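Local coordinates for protein putative LacI-family transcriptional regulator (Bacteroides fragilis, PDB 3GBV) that probably regulates transcription as a LacI-family DNA-binding protein whose periplasmic-binding-protein-like domain is expected to sense a small effector molecule, at residues A[149-152]-A[153-156]; A[156-159]-A[160-164]. One frame throughout, in Å; residues are numbered along the deposited sequence.

Both contacts lie on helix 152-168, the helical link of the beta-alpha-beta unit that runs from strand 137-144 to strand 173-180, and together they follow it from its N-cap to within a turn or so of its end. Contact 1 covers the loop and first turn, contact 2 the next two turns; their centres are about 11 Å apart and Ser156 belongs to both. They also touch loosely, the poorly ordered Ile149 placing CD1 3.9 Å from Glu158 OE1. A second tie is polar: Gln153 OE1 of contact 1 accepts from Arg157 NE of contact 2. Bound 1,2-ethanediol, probably from the crystallisation liquor but often a marker of pockets, lies about 3 Å from the Arg157 side chain and about 5 Å from that of Gln153.

Contact 1: residues A[149-152]-A[153-156]; sequences IGSN and QQES
Ser151 caps the N-terminus of helix 152-168 and folds against Gln154, the residue three places on. In this N-cap the hydroxyl OG of Ser151 accepts from Gln154 N at 3.2 Å, a fairly straight bond with an N-H...O angle of 161°. A chi1 of 176° turns the Ser151 hydroxyl to that N-H of the first turn. The Gln154 chain then passes alongside the serine, its CG lying 3.2 Å from Ser151 OG. Asn152 contributes mainly through its backbone, while its ND2 donates to the carbonyl of Gln103. Its side chain runs beside that of Glu155, pointing the same way, with amide and carboxylate planes 76° apart and Asn152 OD1 4.0 Å from Glu155 OE1. Gln153 is buried beside the cap, where its OE1 accepts from Arg157 NE, one turn on, and its NE2 donates to the carbonyls of Asp101 and Gln115, tying the start of the helix to loops following strands 97-100 and 111-114 of the other sheet. Regular helical bonding starts at the cap residue itself: Glu155 N reaches Ser151 O at 3.0 Å, and Ser156 N reaches Asn152 O at 2.8 Å.

Contact 2: residues A[156-159]-A[160-164]; sequences SREI and GFRQY
An i to i+4 salt bridge on helix 152-168 joins Glu158 to Arg162 one turn further on. The two chains run side by side in the same direction, and a single carboxylate oxygen does the work: Glu158 OE2 receives Arg162 NH2 at 2.6 Å, with a weak second bond from NE at 3.3 Å. This oxygen lies at the guanidinium edge, close to its plane, but the arginine reaches it from the anti side of the carboxylate, 35° out of the carboxylate plane. The two flat groups are turned 58° against each other. With CG set beside its backbone N (chi1 -65°), Arg162 lays its CG 3.3 Å from Glu158 O before the extended chain carries the guanidinium to the acid. The pair sits in the right-handed beta-alpha-beta crossover between strands 137-144 and 173-180, and its charges reach both strands: Arg142 also bridges to Glu158 OE2, and Glu176 to Arg162 NH2. This alternation of acids and bases probably offsets the closeness of the two arginines. Elsewhere on the helix, Phe161 packs its ring on Ile138 of strand 137-144 and on Ala125 and Leu128 of helix 117-131. Phe161 CB lies 3.3 Å from Glu158 O. Regular i to i+4 bonds continue through the turn: Phe161 N donates to Arg157 O at 3.0 Å and Arg162 N to Glu158 O at 2.9 Å.

Contact 1: residues A[149-152]-A[153-156]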
loop_
_atom_site.group_PDB
_atom_site.type_symbol
_atom_site.label_atom_id
_atom_site.label_comp_id
_atom_site.label_asym_id
_atom_site.label_seq_id
_atom_site.Cartn_x
_atom_site.Cartn_y
_atom_site.Cartn_z
ATOM N N ILE A 149 -8.476 15.333 22.837
ATOM C CA ILE A 149 -7.583 14.580 21.958
ATOM C C ILE A 149 -8.145 14.734 20.540
ATOM O O ILE A 149 -7.747 14.034 19.606
ATOM C CB ILE A 149 -7.524 13.086 22.353
ATOM C CG1 ILE A 149 -6.376 12.396 21.605
ATOM C CG2 ILE A 149 -8.860 12.413 22.058
ATOM C CD1 ILE A 149 -6.189 10.924 21.961
ATOM N N GLY A 150 -9.082 15.677 20.428
ATOM C CA GLY A 150 -9.764 16.035 19.190
ATOM C C GLY A 150 -9.689 15.222 17.906
ATOM O O GLY A 150 -9.138 15.698 16.907
ATOM N N SER A 151 -10.264 14.020 17.919
ATOM C CA SER A 151 -10.304 13.150 16.747
ATOM C C SER A 151 -10.805 11.759 17.110
ATOM O O SER A 151 -10.121 11.010 17.806
ATOM C CB SER A 151 -8.918 13.025 16.110
ATOM O OG SER A 151 -8.930 12.102 15.030
ATOM N N ASN A 152 -11.996 11.411 16.642
ATOM C CA ASN A 152 -12.542 10.091 16.929
ATOM C C ASN A 152 -11.683 9.007 16.286
ATOM O O ASN A 152 -11.465 7.948 16.880
ATOM C CB ASN A 152 -13.992 9.981 16.438
ATOM C CG ASN A 152 -14.961 10.771 17.301
ATOM O OD1 ASN A 152 -14.762 10.899 18.513
ATOM N ND2 ASN A 152 -16.022 11.294 16.689
ATOM N N GLN A 153 -11.197 9.271 15.074
ATOM C CA GLN A 153 -10.339 8.315 14.383
ATOM C C GLN A 153 -9.142 8.011 15.292
ATOM O O GLN A 153 -8.798 6.849 15.505
ATOM C CB GLN A 153 -9.858 8.893 13.042
ATOM C CG GLN A 153 -8.763 8.077 12.333
ATOM C CD GLN A 153 -9.277 6.816 11.655
ATOM O OE1 GLN A 153 -8.573 5.798 11.592
ATOM N NE2 GLN A 153 -10.494 6.878 11.124
ATOM N N GLN A 154 -8.528 9.060 15.838
ATOM C CA GLN A 154 -7.367 8.911 16.724
ATOM C C GLN A 154 -7.674 8.129 17.995
ATOM O O GLN A 154 -6.954 7.198 18.341
ATOM C CB GLN A 154 -6.815 10.284 17.105
ATOM C CG GLN A 154 -6.041 10.966 15.982
ATOM C CD GLN A 154 -5.735 12.413 16.296
ATOM O OE1 GLN A 154 -5.735 12.812 17.457
ATOM N NE2 GLN A 154 -5.465 13.204 15.262
ATOM N N GLU A 155 -8.745 8.515 18.679
ATOM C CA GLU A 155 -9.159 7.863 19.915
ATOM C C GLU A 155 -9.451 6.389 19.664
ATOM O O GLU A 155 -8.976 5.508 20.376
ATOM C CB GLU A 155 -10.418 8.532 20.467
ATOM C CG GLU A 155 -10.869 8.006 21.823
ATOM C CD GLU A 155 -12.378 8.115 22.028
ATOM O OE1 GLU A 155 -12.952 9.166 21.667
ATOM O OE2 GLU A 155 -12.988 7.152 22.554
ATOM N N SER A 156 -10.238 6.132 18.632
ATOM C CA SER A 156 -10.621 4.783 18.272
ATOM C C SER A 156 -9.400 3.921 17.907
ATOM O O SER A 156 -9.328 2.739 18.274
ATOM C CB SER A 156 -11.605 4.862 17.108
ATOM O OG SER A 156 -12.523 3.800 17.150
#

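Contact 2: residues A[156-159]-A[160-164]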
loop_
_atom_site.group_PDB
_atom_site.type_symbol
_atom_site.label_atom_id
_atom_site.label_comp_id
_atom_site.label_asym_id
_atom_site.label_seq_id
_atom_site.Cartn_x
_atom_site.Cartn_y
_atom_site.Cartn_z
ATOM N N SER A 156 -10.238 6.132 18.632
ATOM C CA SER A 156 -10.621 4.783 18.272
ATOM C C SER A 156 -9.400 3.921 17.907
ATOM O O SER A 156 -9.328 2.739 18.274
ATOM C CB SER A 156 -11.605 4.862 17.108
ATOM O OG SER A 156 -12.523 3.800 17.150
ATOM N N ARG A 157 -8.451 4.507 17.177
ATOM C CA ARG A 157 -7.235 3.792 16.793
ATOM C C ARG A 157 -6.547 3.302 18.054
ATOM O O ARG A 157 -6.037 2.185 18.107
ATOM C CB ARG A 157 -6.263 4.710 16.031
ATOM C CG ARG A 157 -6.560 4.879 14.551
ATOM C CD ARG A 157 -5.675 5.958 13.937
ATOM N NE ARG A 157 -6.003 6.209 12.535
ATOM C CZ ARG A 157 -5.493 7.210 11.825
ATOM N NH1 ARG A 157 -4.638 8.048 12.398
ATOM N NH2 ARG A 157 -5.822 7.362 10.548
ATOM N N GLU A 158 -6.549 4.156 19.071
ATOM C CA GLU A 158 -5.917 3.839 20.339
ATOM C C GLU A 158 -6.596 2.651 21.017
ATOM O O GLU A 158 -5.938 1.812 21.629
ATOM C CB GLU A 158 -5.943 5.066 21.257
ATOM C CG GLU A 158 -4.887 5.004 22.328
ATOM C CD GLU A 158 -4.845 6.251 23.182
ATOM O OE1 GLU A 158 -4.654 7.358 22.630
ATOM O OE2 GLU A 158 -4.997 6.115 24.414
ATOM N N ILE A 159 -7.915 2.578 20.898
ATOM C CA ILE A 159 -8.667 1.476 21.487
ATOM C C ILE A 159 -8.311 0.139 20.822
ATOM O O ILE A 159 -8.197 -0.892 21.494
ATOM C CB ILE A 159 -10.196 1.726 21.367
ATOM C CG1 ILE A 159 -10.602 2.874 22.297
ATOM C CG2 ILE A 159 -10.972 0.473 21.735
ATOM C CD1 ILE A 159 -12.059 3.285 22.156
ATOM N N GLY A 160 -8.137 0.155 19.506
ATOM C CA GLY A 160 -7.790 -1.068 18.802
ATOM C C GLY A 160 -6.370 -1.469 19.147
ATOM O O GLY A 160 -6.021 -2.654 19.203
ATOM N N PHE A 161 -5.544 -0.456 19.378
ATOM C CA PHE A 161 -4.151 -0.664 19.734
ATOM C C PHE A 161 -4.069 -1.389 21.088
ATOM O O PHE A 161 -3.380 -2.401 21.234
ATOM C CB PHE A 161 -3.453 0.690 19.825
ATOM C CG PHE A 161 -2.010 0.603 20.223
ATOM C CD1 PHE A 161 -1.030 0.355 19.268
ATOM C CD2 PHE A 161 -1.625 0.761 21.548
ATOM C CE1 PHE A 161 0.312 0.267 19.617
ATOM C CE2 PHE A 161 -0.275 0.675 21.911
ATOM C CZ PHE A 161 0.691 0.428 20.939
ATOM N N ARG A 162 -4.789 -0.864 22.074
ATOM C CA ARG A 162 -4.778 -1.452 23.401
ATOM C C ARG A 162 -5.373 -2.858 23.404
ATOM O O ARG A 162 -4.960 -3.706 24.198
ATOM C CB ARG A 162 -5.536 -0.553 24.383
ATOM C CG ARG A 162 -4.894 0.823 24.618
ATOM C CD ARG A 162 -5.802 1.722 25.465
ATOM N NE ARG A 162 -5.292 3.090 25.585
ATOM C CZ ARG A 162 -4.245 3.461 26.323
ATOM N NH1 ARG A 162 -3.563 2.577 27.040
ATOM N NH2 ARG A 162 -3.863 4.725 26.321
ATOM N N GLN A 163 -6.333 -3.118 22.518
ATOM C CA GLN A 163 -6.932 -4.443 22.470
ATOM C C GLN A 163 -5.877 -5.462 22.060
ATOM O O GLN A 163 -5.742 -6.517 22.684
ATOM C CB GLN A 163 -8.092 -4.496 21.477
ATOM C CG GLN A 163 -8.939 -5.754 21.622
ATOM C CD GLN A 163 -10.058 -5.843 20.599
ATOM O OE1 GLN A 163 -10.782 -4.865 20.357
ATOM N NE2 GLN A 163 -10.214 -7.021 19.996
ATOM N N TYR A 164 -5.133 -5.142 21.004
ATOM C CA TYR A 164 -4.084 -6.033 20.528
ATOM C C TYR A 164 -3.055 -6.257 21.636
ATOM O O TYR A 164 -2.617 -7.384 21.877
ATOM C CB TYR A 164 -3.368 -5.438 19.311
ATOM C CG TYR A 164 -2.310 -6.359 18.735
ATOM C CD1 TYR A 164 -2.589 -7.181 17.635
ATOM C CD2 TYR A 164 -1.037 -6.437 19.313
ATOM C CE1 TYR A 164 -1.627 -8.055 17.125
ATOM C CE2 TYR A 164 -0.075 -7.311 18.820
ATOM C CZ TYR A 164 -0.380 -8.114 17.723
ATOM O OH TYR A 164 0.551 -8.985 17.231
#